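Local coordinates for protein sulfatase (Bacteroides fragilis CAG:558, PDB 6USS) that probably acts as a calcium-dependent arylsulfatase of a gut bacterium, hydrolysing sulfate esters, at residues 159-164 and 240-245; 166-171 and 179-184; 234-239 and 300-305. The protein carries 1 engineered substitution. All coordinates share one frame; numbering follows the deposited sequence.

Overall arrangement
All three contacts are buried. Contacts 1 and 3 share helix 231-247: contact 1 lays it on strand 159-164 of the central mixed sheet, and contact 3 sets it beside helix 283-308. They meet at Trp305, which packs on Ile240 and Leu243 and is hydrogen-bonded to Asn244. Contact 2 joins two parts of the loop between strands 159-164 and 185-187, nearer the calcium ion; its Tyr179, His180 and Glu184 also meet the second subunit. Its cross-segment chemistry is wholly apolar and largely aromatic, whereas contacts 1 and 3 combine aliphatic packing with a water between the segments. Glu184 and Gly182 link contact 2 to His159 and Thr160 of contact 1.

Contact 1. Residues 159-164 and 240-245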
ATOM      1  N   HIS A 159       5.124  10.638   1.409  1.00 20.94           N
ATOM      2  CA  HIS A 159       3.870   9.987   1.782  1.00 21.36           C
ATOM      3  C   HIS A 159       2.920  10.138   0.595  1.00 22.30           C
ATOM      4  O   HIS A 159       2.539  11.259   0.242  1.00 20.77           O
ATOM      5  CB  HIS A 159       3.288  10.602   3.053  1.00 17.25           C
ATOM      6  CG  HIS A 159       1.932  10.073   3.414  1.00 21.33           C
ATOM      7  ND1 HIS A 159       1.703   8.744   3.709  1.00 21.41           N
ATOM      8  CD2 HIS A 159       0.732  10.693   3.528  1.00 23.14           C
ATOM      9  CE1 HIS A 159       0.425   8.571   3.999  1.00 19.31           C
ATOM     10  NE2 HIS A 159      -0.188   9.738   3.896  1.00 19.04           N
ATOM     11  N   THR A 160       2.558   9.019  -0.040  1.00 18.29           N
ATOM     12  CA  THR A 160       1.876   9.037  -1.330  1.00 16.13           C
ATOM     13  C   THR A 160       0.397   8.720  -1.159  1.00 17.34           C
ATOM     14  O   THR A 160       0.042   7.703  -0.548  1.00 16.86           O
ATOM     15  CB  THR A 160       2.519   8.028  -2.276  1.00 16.53           C
ATOM     16  OG1 THR A 160       2.550   6.749  -1.639  1.00 21.27           O
ATOM     17  CG2 THR A 160       3.942   8.434  -2.571  1.00 19.45           C
ATOM     18  N   ILE A 161      -0.457   9.579  -1.708  1.00 13.13           N
ATOM     19  CA  ILE A 161      -1.903   9.467  -1.563  1.00 13.84           C
ATOM     20  C   ILE A 161      -2.531   9.452  -2.948  1.00 18.66           C
ATOM     21  O   ILE A 161      -2.260  10.346  -3.760  1.00 16.57           O
ATOM     22  CB  ILE A 161      -2.493  10.634  -0.750  1.00 15.58           C
ATOM     23  CG1 ILE A 161      -1.796  10.774   0.595  1.00 17.15           C
ATOM     24  CG2 ILE A 161      -3.994  10.472  -0.594  1.00 11.98           C
ATOM     25  CD1 ILE A 161      -2.085  12.083   1.271  1.00 15.93           C
ATOM     26  N   HIS A 162      -3.386   8.456  -3.201  1.00 15.64           N
ATOM     27  CA  HIS A 162      -4.233   8.406  -4.387  1.00 15.66           C
ATOM     28  C   HIS A 162      -5.701   8.613  -4.018  1.00 15.96           C
ATOM     29  O   HIS A 162      -6.231   7.952  -3.111  1.00 15.93           O
ATOM     30  CB  HIS A 162      -4.123   7.083  -5.149  1.00 14.04           C
ATOM     31  CG  HIS A 162      -5.202   6.925  -6.173  1.00 13.47           C
ATOM     32  ND1 HIS A 162      -5.122   7.492  -7.430  1.00 16.71           N
ATOM     33  CD2 HIS A 162      -6.437   6.378  -6.087  1.00 14.93           C
ATOM     34  CE1 HIS A 162      -6.237   7.239  -8.097  1.00 16.99           C
ATOM     35  NE2 HIS A 162      -7.051   6.565  -7.304  1.00 20.16           N
ATOM     36  N   CYS A 163      -6.372   9.480  -4.772  1.00 15.33           N
ATOM     37  CA  CYS A 163      -7.764   9.803  -4.502  1.00 16.26           C
ATOM     38  C   CYS A 163      -8.515   9.941  -5.817  1.00 19.29           C
ATOM     39  O   CYS A 163      -8.212  10.840  -6.613  1.00 20.39           O
ATOM     40  CB  CYS A 163      -7.853  11.091  -3.686  1.00 15.14           C
ATOM     41  SG  CYS A 163      -9.561  11.563  -3.304  1.00 24.33           S
ATOM     42  N   GLY A 164      -9.488   9.055  -6.037  1.00 19.00           N
ATOM     43  CA  GLY A 164     -10.292   9.111  -7.248  1.00 16.76           C
ATOM     44  C   GLY A 164     -10.021   8.041  -8.298  1.00 18.51           C
ATOM     45  O   GLY A 164      -9.799   6.870  -7.971  1.00 16.73           O
ATOM     46  N   ILE A 240      -9.248  15.718   2.040  1.00 20.36           N
ATOM     47  CA  ILE A 240      -8.872  16.634   3.103  1.00 20.81           C
ATOM     48  C   ILE A 240      -8.461  15.856   4.352  1.00 22.26           C
ATOM     49  O   ILE A 240      -7.452  16.185   4.991  1.00 24.14           O
ATOM     50  CB  ILE A 240     -10.002  17.647   3.362  1.00 22.83           C
ATOM     51  CG1 ILE A 240     -10.071  18.626   2.175  1.00 22.40           C
ATOM     52  CG2 ILE A 240      -9.767  18.386   4.672  1.00 13.42           C
ATOM     53  CD1 ILE A 240     -10.906  19.872   2.415  1.00 19.09           C
ATOM     54  N   LYS A 241      -9.184  14.775   4.694  1.00 21.80           N
ATOM     55  CA  LYS A 241      -8.746  14.004   5.856  1.00 20.15           C
ATOM     56  C   LYS A 241      -7.448  13.265   5.602  1.00 22.36           C
ATOM     57  O   LYS A 241      -6.677  13.065   6.542  1.00 21.76           O
ATOM     58  CB  LYS A 241      -9.811  13.003   6.333  1.00 19.49           C
ATOM     59  CG  LYS A 241     -11.228  13.520   6.384  1.00 29.76           C
ATOM     60  CD  LYS A 241     -12.211  12.345   6.364  1.00 37.43           C
ATOM     61  CE  LYS A 241     -13.619  12.754   6.812  1.00 37.69           C
ATOM     62  NZ  LYS A 241     -14.566  11.605   6.606  1.00 32.45           N
ATOM     63  N   ALA A 242      -7.191  12.843   4.368  1.00 16.71           N
ATOM     64  CA  ALA A 242      -5.904  12.212   4.116  1.00 15.89           C
ATOM     65  C   ALA A 242      -4.766  13.201   4.316  1.00 20.82           C
ATOM     66  O   ALA A 242      -3.666  12.809   4.733  1.00 18.07           O
ATOM     67  CB  ALA A 242      -5.853  11.625   2.709  1.00 17.30           C
ATOM     68  N   LEU A 243      -5.034  14.486   4.046  1.00 18.33           N
ATOM     69  CA  LEU A 243      -4.047  15.546   4.202  1.00 18.98           C
ATOM     70  C   LEU A 243      -3.856  15.925   5.670  1.00 24.70           C
ATOM     71  O   LEU A 243      -2.724  16.180   6.109  1.00 24.43           O
ATOM     72  CB  LEU A 243      -4.475  16.768   3.391  1.00 15.84           C
ATOM     73  CG  LEU A 243      -4.261  16.715   1.882  1.00 19.17           C
ATOM     74  CD1 LEU A 243      -4.709  18.017   1.223  1.00 21.02           C
ATOM     75  CD2 LEU A 243      -2.802  16.444   1.571  1.00 18.10           C
ATOM     76  N   ASN A 244      -4.945  15.975   6.445  1.00 19.85           N
ATOM     77  CA  ASN A 244      -4.792  16.172   7.881  1.00 23.68           C
ATOM     78  C   ASN A 244      -3.954  15.051   8.495  1.00 19.94           C
ATOM     79  O   ASN A 244      -3.015  15.315   9.252  1.00 22.51           O
ATOM     80  CB  ASN A 244      -6.164  16.295   8.535  1.00 17.51           C
ATOM     81  CG  ASN A 244      -6.842  17.629   8.205  1.00 22.65           C
ATOM     82  OD1 ASN A 244      -6.180  18.668   8.108  1.00 21.66           O
ATOM     83  ND2 ASN A 244      -8.156  17.601   8.011  1.00 17.70           N
ATOM     84  N   HIS A 245      -4.236  13.800   8.130  1.00 18.35           N
ATOM     85  CA  HIS A 245      -3.411  12.685   8.587  1.00 19.76           C
ATOM     86  C   HIS A 245      -1.960  12.863   8.150  1.00 22.14           C
ATOM     87  O   HIS A 245      -1.035  12.584   8.925  1.00 22.02           O
ATOM     88  CB  HIS A 245      -3.984  11.363   8.061  1.00 16.93           C
ATOM     89  CG  HIS A 245      -3.745  10.186   8.956  1.00 18.77           C
ATOM     90  ND1 HIS A 245      -4.664   9.166   9.098  1.00 27.03           N
ATOM     91  CD2 HIS A 245      -2.692   9.858   9.745  1.00 22.73           C
ATOM     92  CE1 HIS A 245      -4.191   8.269   9.949  1.00 32.59           C
ATOM     93  NE2 HIS A 245      -2.995   8.664  10.356  1.00 20.30           N
TER
HETATM   94  O   HOH W   1      -2.772  10.315   4.486  1.00 18.68           O
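Ile161, in the middle of strand 159-164, packs against Ala242 on helix 231-247 and carries nearly all of this contact. From its CB, which points toward the helix, the side chain divides into two branches. The short one, CG2, lies anti to the backbone N (chi1 of -54° sets CG1 beside that N instead) and meets the CB of Ala242 at 4.0 Å. The longer branch runs through CG1 to an extended tip, chi2 166°, where CD1 settles 3.9 Å from the carbonyl O of Ala242. The same CD1 is 4.1 Å from Ala242 CB, so both methyl ends of Ile161 bear on the alanine methyl from the strand side. Beyond it, CD1 reaches Leu243 CD2 at 4.4 Å, a looser touch at the end of a leucine whose CB points away from the strand.

No direct hydrogen bond joins strand and helix. A water bridges them instead: it donates to Ala242 O at 2.7 Å and also bonds His159 NE2 at 2.7 Å, lying in the plane of the imidazole at its edge. The other ring nitrogen, ND1, is hydrogen-bonded to Glu184, and Tyr249 meets the ring edge-to-face; together they should fix the rotation of the histidine and hold NE2 toward the water. Ala242 O thus has a polar partner as well as the isoleucine methyl.

Leu255 of the neighbouring strand 253-258 and Val185 of strand 185-187 also touch Ile161. Helix 231-247 lies in the chain between those two strands, both parallel to strand 159-164 and paired with it, and passes over the strand between them. This is a beta-alpha-beta crossover that skips one strand, part of the alpha/beta sheet of the alkaline phosphatase-like sulfatase fold.

Contact 2. Residues 166-171 and 179-184; sequences AHFGAV and YHMGFE
Phe168 meets Met181 and Phe183 across the loop that separates strands 159-164 and 185-187. All the direct contacts between the segments are apolar. CD2 of Phe168 lies 4.2 Å from Met181 CG, the two side chains crossing obliquely. Met181 is bent at both chi2 (-60°) and chi3 (-73°), which folds its thioether back on itself and leaves the CG methylene, not the sulphur, nearest the ring. The aromatic pair touches through single atoms, CE2 of Phe168 to CE2 of Phe183 at 4.3 Å. Ile96 of helix 88-97 adds to the cluster against Phe168 and Met181, and Tyr256 of strand 253-258 packs on both phenylalanines. Within 166-171 the carbonyl O of Ala166 lies over the centre of the Phe168 ring, 3.6 Å above its plane.

Hydrogen bonds serve the backbone and the surroundings. A type I beta turn from Tyr179 to Gly182 is closed by Gly182 N to Tyr179 O at 3.1 Å. The turn includes Met181 and is followed directly by Phe183; the CB of each points toward segment 166-171. Around this turn His180 and Glu184 form hydrogen bonds with Glu184 and His180 of the second subunit, and the Tyr179 rings of the two subunits stack.

The side chain of Phe168 is about 10 Å from that of the calcium ligand Asp322, and the adjacent His167 touches the engineered Cys88. With no hydrogen bond between the segments, their adhesion rests on the packing of buried hydrocarbon and aromatic groups, which imposes no polar direction on the contact.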
ATOM      1  N   ALA A 166      -8.249   5.755 -10.717  1.00 17.53           N
ATOM      2  CA  ALA A 166      -6.908   5.199 -10.928  1.00 16.67           C
ATOM      3  C   ALA A 166      -6.798   4.700 -12.366  1.00 19.58           C
ATOM      4  O   ALA A 166      -6.090   5.293 -13.185  1.00 18.56           O
ATOM      5  CB  ALA A 166      -6.616   4.103  -9.904  1.00 15.44           C
ATOM      6  N   HIS A 167      -7.498   3.612 -12.683  1.00 22.23           N
ATOM      7  CA  HIS A 167      -7.621   3.153 -14.063  1.00 20.56           C
ATOM      8  C   HIS A 167      -6.244   2.833 -14.666  1.00 19.14           C
ATOM      9  O   HIS A 167      -5.924   3.227 -15.783  1.00 18.71           O
ATOM     10  CB  HIS A 167      -8.379   4.208 -14.876  1.00 17.50           C
ATOM     11  CG  HIS A 167      -8.915   3.719 -16.187  1.00 24.32           C
ATOM     12  ND1 HIS A 167      -9.203   4.569 -17.240  1.00 27.22           N
ATOM     13  CD2 HIS A 167      -9.223   2.474 -16.615  1.00 22.29           C
ATOM     14  CE1 HIS A 167      -9.663   3.864 -18.261  1.00 19.07           C
ATOM     15  NE2 HIS A 167      -9.690   2.592 -17.905  1.00 19.90           N
ATOM     16  N   PHE A 168      -5.410   2.127 -13.896  1.00 17.49           N
ATOM     17  CA  PHE A 168      -4.050   1.773 -14.308  1.00 15.53           C
ATOM     18  C   PHE A 168      -3.922   0.337 -14.792  1.00 22.27           C
ATOM     19  O   PHE A 168      -3.016   0.041 -15.580  1.00 21.04           O
ATOM     20  CB  PHE A 168      -3.052   1.939 -13.154  1.00 15.38           C
ATOM     21  CG  PHE A 168      -2.862   3.360 -12.688  1.00 17.67           C
ATOM     22  CD1 PHE A 168      -2.526   4.374 -13.583  1.00 13.81           C
ATOM     23  CD2 PHE A 168      -3.004   3.678 -11.334  1.00 16.21           C
ATOM     24  CE1 PHE A 168      -2.348   5.689 -13.139  1.00 17.37           C
ATOM     25  CE2 PHE A 168      -2.819   4.993 -10.881  1.00 20.40           C
ATOM     26  CZ  PHE A 168      -2.498   5.998 -11.781  1.00 17.00           C
ATOM     27  N   GLY A 169      -4.769  -0.566 -14.295  1.00 20.92           N
ATOM     28  CA  GLY A 169      -4.700  -1.963 -14.672  1.00 17.93           C
ATOM     29  C   GLY A 169      -6.095  -2.547 -14.770  1.00 19.03           C
ATOM     30  O   GLY A 169      -7.045  -2.054 -14.153  1.00 22.55           O
ATOM     31  N   ALA A 170      -6.212  -3.595 -15.575  1.00 15.91           N
ATOM     32  CA  ALA A 170      -7.514  -4.214 -15.743  1.00 18.85           C
ATOM     33  C   ALA A 170      -7.949  -4.849 -14.432  1.00 16.98           C
ATOM     34  O   ALA A 170      -7.135  -5.107 -13.545  1.00 18.94           O
ATOM     35  CB  ALA A 170      -7.482  -5.254 -16.865  1.00 16.29           C
ATOM     36  N   VAL A 171      -9.256  -5.090 -14.307  1.00 16.22           N
ATOM     37  CA  VAL A 171      -9.768  -5.743 -13.107  1.00 20.06           C
ATOM     38  C   VAL A 171      -9.108  -7.111 -12.947  1.00 21.84           C
ATOM     39  O   VAL A 171      -8.846  -7.817 -13.935  1.00 19.31           O
ATOM     40  CB  VAL A 171     -11.304  -5.839 -13.165  1.00 18.13           C
ATOM     41  CG1 VAL A 171     -11.765  -6.982 -14.085  1.00 13.06           C
ATOM     42  CG2 VAL A 171     -11.876  -5.985 -11.758  1.00 15.48           C
ATOM     43  N   TYR A 179      -2.389   0.746  -4.319  1.00 18.57           N
ATOM     44  CA  TYR A 179      -1.343   0.271  -3.413  1.00 17.78           C
ATOM     45  C   TYR A 179      -0.238  -0.457  -4.170  1.00 22.16           C
ATOM     46  O   TYR A 179       0.950  -0.241  -3.899  1.00 21.01           O
ATOM     47  CB  TYR A 179      -1.927  -0.670  -2.360  1.00 17.38           C
ATOM     48  CG  TYR A 179      -3.014  -0.086  -1.508  1.00 17.18           C
ATOM     49  CD1 TYR A 179      -2.738   0.946  -0.601  1.00 15.90           C
ATOM     50  CD2 TYR A 179      -4.313  -0.578  -1.586  1.00 14.55           C
ATOM     51  CE1 TYR A 179      -3.729   1.482   0.197  1.00 15.07           C
ATOM     52  CE2 TYR A 179      -5.330  -0.042  -0.797  1.00 16.17           C
ATOM     53  CZ  TYR A 179      -5.028   0.987   0.097  1.00 20.67           C
ATOM     54  OH  TYR A 179      -6.016   1.525   0.893  1.00 19.51           O
ATOM     55  N   HIS A 180      -0.607  -1.350  -5.103  1.00 17.72           N
ATOM     56  CA  HIS A 180       0.409  -2.033  -5.902  1.00 19.31           C
ATOM     57  C   HIS A 180       1.302  -1.047  -6.641  1.00 21.63           C
ATOM     58  O   HIS A 180       2.499  -1.306  -6.821  1.00 20.29           O
ATOM     59  CB  HIS A 180      -0.225  -2.977  -6.925  1.00 16.34           C
ATOM     60  CG  HIS A 180       0.761  -3.524  -7.908  1.00 19.18           C
ATOM     61  ND1 HIS A 180       1.600  -4.579  -7.610  1.00 21.63           N
ATOM     62  CD2 HIS A 180       1.076  -3.137  -9.166  1.00 16.82           C
ATOM     63  CE1 HIS A 180       2.379  -4.824  -8.650  1.00 20.64           C
ATOM     64  NE2 HIS A 180       2.079  -3.966  -9.608  1.00 18.81           N
ATOM     65  N   MET A 181       0.731   0.078  -7.087  1.00 19.40           N
ATOM     66  CA  MET A 181       1.444   1.070  -7.878  1.00 19.02           C
ATOM     67  C   MET A 181       2.264   2.034  -7.030  1.00 17.68           C
ATOM     68  O   MET A 181       2.869   2.955  -7.579  1.00 19.36           O
ATOM     69  CB  MET A 181       0.452   1.842  -8.757  1.00 15.66           C
ATOM     70  CG  MET A 181      -0.235   0.953  -9.795  1.00 16.14           C
ATOM     71  SD  MET A 181       0.963   0.176 -10.915  1.00 21.14           S
ATOM     72  CE  MET A 181       1.476   1.577 -11.928  1.00 11.59           C
ATOM     73  N   GLY A 182       2.318   1.855  -5.717  1.00 18.18           N
ATOM     74  CA  GLY A 182       3.162   2.688  -4.886  1.00 20.26           C
ATOM     75  C   GLY A 182       2.469   3.759  -4.064  1.00 17.18           C
ATOM     76  O   GLY A 182       3.160   4.583  -3.469  1.00 19.06           O
ATOM     77  N   PHE A 183       1.140   3.775  -4.002  1.00 20.19           N
ATOM     78  CA  PHE A 183       0.420   4.695  -3.128  1.00 20.07           C
ATOM     79  C   PHE A 183       0.206   4.065  -1.747  1.00 20.42           C
ATOM     80  O   PHE A 183      -0.243   2.915  -1.633  1.00 20.55           O
ATOM     81  CB  PHE A 183      -0.925   5.092  -3.754  1.00 19.13           C
ATOM     82  CG  PHE A 183      -0.797   6.002  -4.954  1.00 16.92           C
ATOM     83  CD1 PHE A 183      -0.696   7.387  -4.793  1.00 17.26           C
ATOM     84  CD2 PHE A 183      -0.784   5.472  -6.246  1.00 14.90           C
ATOM     85  CE1 PHE A 183      -0.583   8.242  -5.902  1.00 17.16           C
ATOM     86  CE2 PHE A 183      -0.669   6.308  -7.369  1.00 15.60           C
ATOM     87  CZ  PHE A 183      -0.562   7.700  -7.196  1.00 15.12           C
ATOM     88  N   GLU A 184       0.547   4.813  -0.696  1.00 19.15           N
ATOM     89  CA  GLU A 184       0.337   4.312   0.656  1.00 16.61           C
ATOM     90  C   GLU A 184      -1.107   4.458   1.111  1.00 15.44           C
ATOM     91  O   GLU A 184      -1.540   3.713   2.001  1.00 13.25           O
ATOM     92  CB  GLU A 184       1.267   5.036   1.619  1.00 19.67           C
ATOM     93  CG  GLU A 184       2.745   4.814   1.320  1.00 17.56           C
ATOM     94  CD  GLU A 184       3.634   5.656   2.212  1.00 19.45           C
ATOM     95  OE1 GLU A 184       3.319   6.852   2.406  1.00 26.53           O
ATOM     96  OE2 GLU A 184       4.638   5.123   2.731  1.00 19.05           O
TER

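Contact 3. Residues 234-239 and 300-305; sequences ALTLEA and GDLMDW
Thr236 and Asp301 mark the closest backbone approach of two helices that run nearly parallel, their CA atoms 7.4 Å apart. The axes of the short segments 234-239 and 300-305 cross at -17° with a closest approach of 10.3 Å. At this spacing the backbones stay apart and side chains fill the interface.

The CG2 methyl of Thr236 makes the tightest touch, 3.6 Å from Asp301 CB. With chi1 at -49°, OG1 lies beside the backbone N and anti to the carbonyl carbon, while CG2 is anti to that N and faces the other helix; the two side chains cross at about a right angle. Deeper in the interface, Leu302 brings its CD2 methyl within 4.4 Å of Thr236 CG2 and 4.3 Å of Ala239 CB, so that one leucine branch fits between residues a helical turn apart. Met257 of strand 253-258 packs on both Leu302 and Ala239 from the sheet side.

The polar side is built differently. A water lies between Thr236 OG1 (3.2 Å) and Asp301 OD2 (2.9 Å), although with more acceptors than protons in reach it may not serve both at once. Each oxygen has another partner: OG1 is bonded to the Ser232 carbonyl and to Ser298, and OD2 forms a salt bridge with Lys297, which would favour an ionised carboxylate.

Helix 231-247 leads into strand 253-258, and helix 283-308 connects that strand to parallel strand 315-321, past strand 35-41 between them. Neighbouring helices laid side by side on one face of the central sheet are characteristic of the alkaline phosphatase-like alpha/beta fold of sulfatases.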
ATOM      1  N   ALA A 234     -17.550  14.234  -2.058  1.00 16.62           N
ATOM      2  CA  ALA A 234     -17.057  13.137  -1.233  1.00 18.29           C
ATOM      3  C   ALA A 234     -15.558  12.949  -1.407  1.00 20.90           C
ATOM      4  O   ALA A 234     -14.824  12.758  -0.427  1.00 22.48           O
ATOM      5  CB  ALA A 234     -17.791  11.841  -1.577  1.00 18.48           C
ATOM      6  N   LEU A 235     -15.084  12.996  -2.650  1.00 19.17           N
ATOM      7  CA  LEU A 235     -13.661  12.816  -2.900  1.00 22.67           C
ATOM      8  C   LEU A 235     -12.847  13.913  -2.234  1.00 22.03           C
ATOM      9  O   LEU A 235     -11.788  13.643  -1.652  1.00 21.77           O
ATOM     10  CB  LEU A 235     -13.391  12.778  -4.409  1.00 20.01           C
ATOM     11  CG  LEU A 235     -13.950  11.562  -5.152  1.00 19.62           C
ATOM     12  CD1 LEU A 235     -13.587  11.592  -6.640  1.00 15.07           C
ATOM     13  CD2 LEU A 235     -13.443  10.280  -4.484  1.00 22.06           C
ATOM     14  N   THR A 236     -13.332  15.158  -2.300  1.00 20.83           N
ATOM     15  CA  THR A 236     -12.618  16.267  -1.674  1.00 20.98           C
ATOM     16  C   THR A 236     -12.562  16.118  -0.154  1.00 20.11           C
ATOM     17  O   THR A 236     -11.517  16.362   0.456  1.00 22.36           O
ATOM     18  CB  THR A 236     -13.269  17.594  -2.067  1.00 18.83           C
ATOM     19  OG1 THR A 236     -13.456  17.623  -3.488  1.00 18.38           O
ATOM     20  CG2 THR A 236     -12.387  18.747  -1.652  1.00 19.55           C
ATOM     21  N   LEU A 237     -13.665  15.712   0.480  1.00 15.67           N
ATOM     22  CA  LEU A 237     -13.651  15.598   1.934  1.00 19.01           C
ATOM     23  C   LEU A 237     -12.728  14.477   2.402  1.00 23.39           C
ATOM     24  O   LEU A 237     -12.048  14.624   3.426  1.00 24.35           O
ATOM     25  CB  LEU A 237     -15.064  15.387   2.472  1.00 19.11           C
ATOM     26  CG  LEU A 237     -15.980  16.576   2.206  1.00 22.02           C
ATOM     27  CD1 LEU A 237     -17.439  16.107   2.251  1.00 16.12           C
ATOM     28  CD2 LEU A 237     -15.716  17.715   3.198  1.00 12.79           C
ATOM     29  N   GLU A 238     -12.676  13.354   1.669  1.00 19.93           N
ATOM     30  CA  GLU A 238     -11.741  12.298   2.056  1.00 21.55           C
ATOM     31  C   GLU A 238     -10.303  12.682   1.742  1.00 17.39           C
ATOM     32  O   GLU A 238      -9.386  12.309   2.480  1.00 15.97           O
ATOM     33  CB  GLU A 238     -12.104  10.981   1.378  1.00 18.93           C
ATOM     34  CG  GLU A 238     -13.473  10.472   1.782  1.00 22.35           C
ATOM     35  CD  GLU A 238     -13.553  10.054   3.260  1.00 27.23           C
ATOM     36  OE1 GLU A 238     -12.785   9.152   3.683  1.00 28.03           O
ATOM     37  OE2 GLU A 238     -14.385  10.636   3.995  1.00 26.50           O
ATOM     38  N   ALA A 239     -10.081  13.430   0.664  1.00 19.21           N
ATOM     39  CA  ALA A 239      -8.745  13.958   0.420  1.00 21.58           C
ATOM     40  C   ALA A 239      -8.321  14.898   1.542  1.00 22.56           C
ATOM     41  O   ALA A 239      -7.159  14.887   1.974  1.00 21.43           O
ATOM     42  CB  ALA A 239      -8.690  14.676  -0.928  1.00 17.88           C
ATOM     43  N   GLY A 300     -10.622  24.615  -5.311  1.00 20.25           N
ATOM     44  CA  GLY A 300     -10.623  25.658  -4.303  1.00 19.33           C
ATOM     45  C   GLY A 300     -10.509  25.111  -2.893  1.00 19.56           C
ATOM     46  O   GLY A 300      -9.791  25.670  -2.063  1.00 17.89           O
ATOM     47  N   ASP A 301     -11.205  24.006  -2.609  1.00 15.92           N
ATOM     48  CA  ASP A 301     -11.231  23.475  -1.247  1.00 17.36           C
ATOM     49  C   ASP A 301      -9.854  22.978  -0.813  1.00 18.70           C
ATOM     50  O   ASP A 301      -9.449  23.189   0.337  1.00 21.20           O
ATOM     51  CB  ASP A 301     -12.259  22.346  -1.124  1.00 15.48           C
ATOM     52  CG  ASP A 301     -13.700  22.835  -1.231  1.00 19.55           C
ATOM     53  OD1 ASP A 301     -13.964  24.036  -1.012  1.00 20.93           O
ATOM     54  OD2 ASP A 301     -14.583  22.001  -1.519  1.00 20.21           O
ATOM     55  N   LEU A 302      -9.129  22.305  -1.713  1.00 17.23           N
ATOM     56  CA  LEU A 302      -7.751  21.930  -1.412  1.00 19.18           C
ATOM     57  C   LEU A 302      -6.852  23.164  -1.305  1.00 20.89           C
ATOM     58  O   LEU A 302      -5.973  23.228  -0.434  1.00 19.63           O
ATOM     59  CB  LEU A 302      -7.227  20.958  -2.473  1.00 12.57           C
ATOM     60  CG  LEU A 302      -8.043  19.675  -2.605  1.00 18.72           C
ATOM     61  CD1 LEU A 302      -7.606  18.838  -3.819  1.00 17.30           C
ATOM     62  CD2 LEU A 302      -7.959  18.864  -1.301  1.00  9.42           C
ATOM     63  N   MET A 303      -7.065  24.162  -2.170  1.00 17.26           N
ATOM     64  CA  MET A 303      -6.250  25.369  -2.107  1.00 20.33           C
ATOM     65  C   MET A 303      -6.454  26.100  -0.781  1.00 23.93           C
ATOM     66  O   MET A 303      -5.493  26.628  -0.200  1.00 19.78           O
ATOM     67  CB  MET A 303      -6.564  26.281  -3.296  1.00 20.73           C
ATOM     68  CG  MET A 303      -5.999  25.795  -4.650  1.00 19.29           C
ATOM     69  SD  MET A 303      -6.686  26.640  -6.124  1.00 29.25           S
ATOM     70  CE  MET A 303      -5.852  28.239  -6.041  1.00 23.66           C
ATOM     71  N   ASP A 304      -7.698  26.130  -0.282  1.00 20.21           N
ATOM     72  CA  ASP A 304      -7.960  26.741   1.016  1.00 22.58           C
ATOM     73  C   ASP A 304      -7.384  25.894   2.131  1.00 25.81           C
ATOM     74  O   ASP A 304      -6.865  26.434   3.114  1.00 24.94           O
ATOM     75  CB  ASP A 304      -9.461  26.946   1.250  1.00 20.88           C
ATOM     76  CG  ASP A 304     -10.125  27.758   0.152  1.00 33.14           C
ATOM     77  OD1 ASP A 304      -9.411  28.469  -0.601  1.00 44.66           O
ATOM     78  OD2 ASP A 304     -11.371  27.690   0.040  1.00 32.98           O
ATOM     79  N   TRP A 305      -7.462  24.564   1.996  1.00 23.25           N
ATOM     80  CA  TRP A 305      -6.844  23.701   2.994  1.00 23.51           C
ATOM     81  C   TRP A 305      -5.352  23.991   3.102  1.00 25.45           C
ATOM     82  O   TRP A 305      -4.814  24.121   4.211  1.00 26.03           O
ATOM     83  CB  TRP A 305      -7.093  22.221   2.685  1.00 17.78           C
ATOM     84  CG  TRP A 305      -6.535  21.363   3.776  1.00 22.46           C
ATOM     85  CD1 TRP A 305      -7.192  20.908   4.892  1.00 24.35           C
ATOM     86  CD2 TRP A 305      -5.185  20.895   3.893  1.00 20.88           C
ATOM     87  NE1 TRP A 305      -6.335  20.177   5.681  1.00 19.51           N
ATOM     88  CE2 TRP A 305      -5.100  20.151   5.085  1.00 18.64           C
ATOM     89  CE3 TRP A 305      -4.039  21.031   3.102  1.00 21.25           C
ATOM     90  CZ2 TRP A 305      -3.918  19.550   5.502  1.00 20.90           C
ATOM     91  CZ3 TRP A 305      -2.866  20.422   3.519  1.00 18.02           C
ATOM     92  CH2 TRP A 305      -2.816  19.693   4.709  1.00 18.40           C
TER
HETATM   93  O   HOH W   2     -15.613  19.974  -3.275  1.00 21.37           O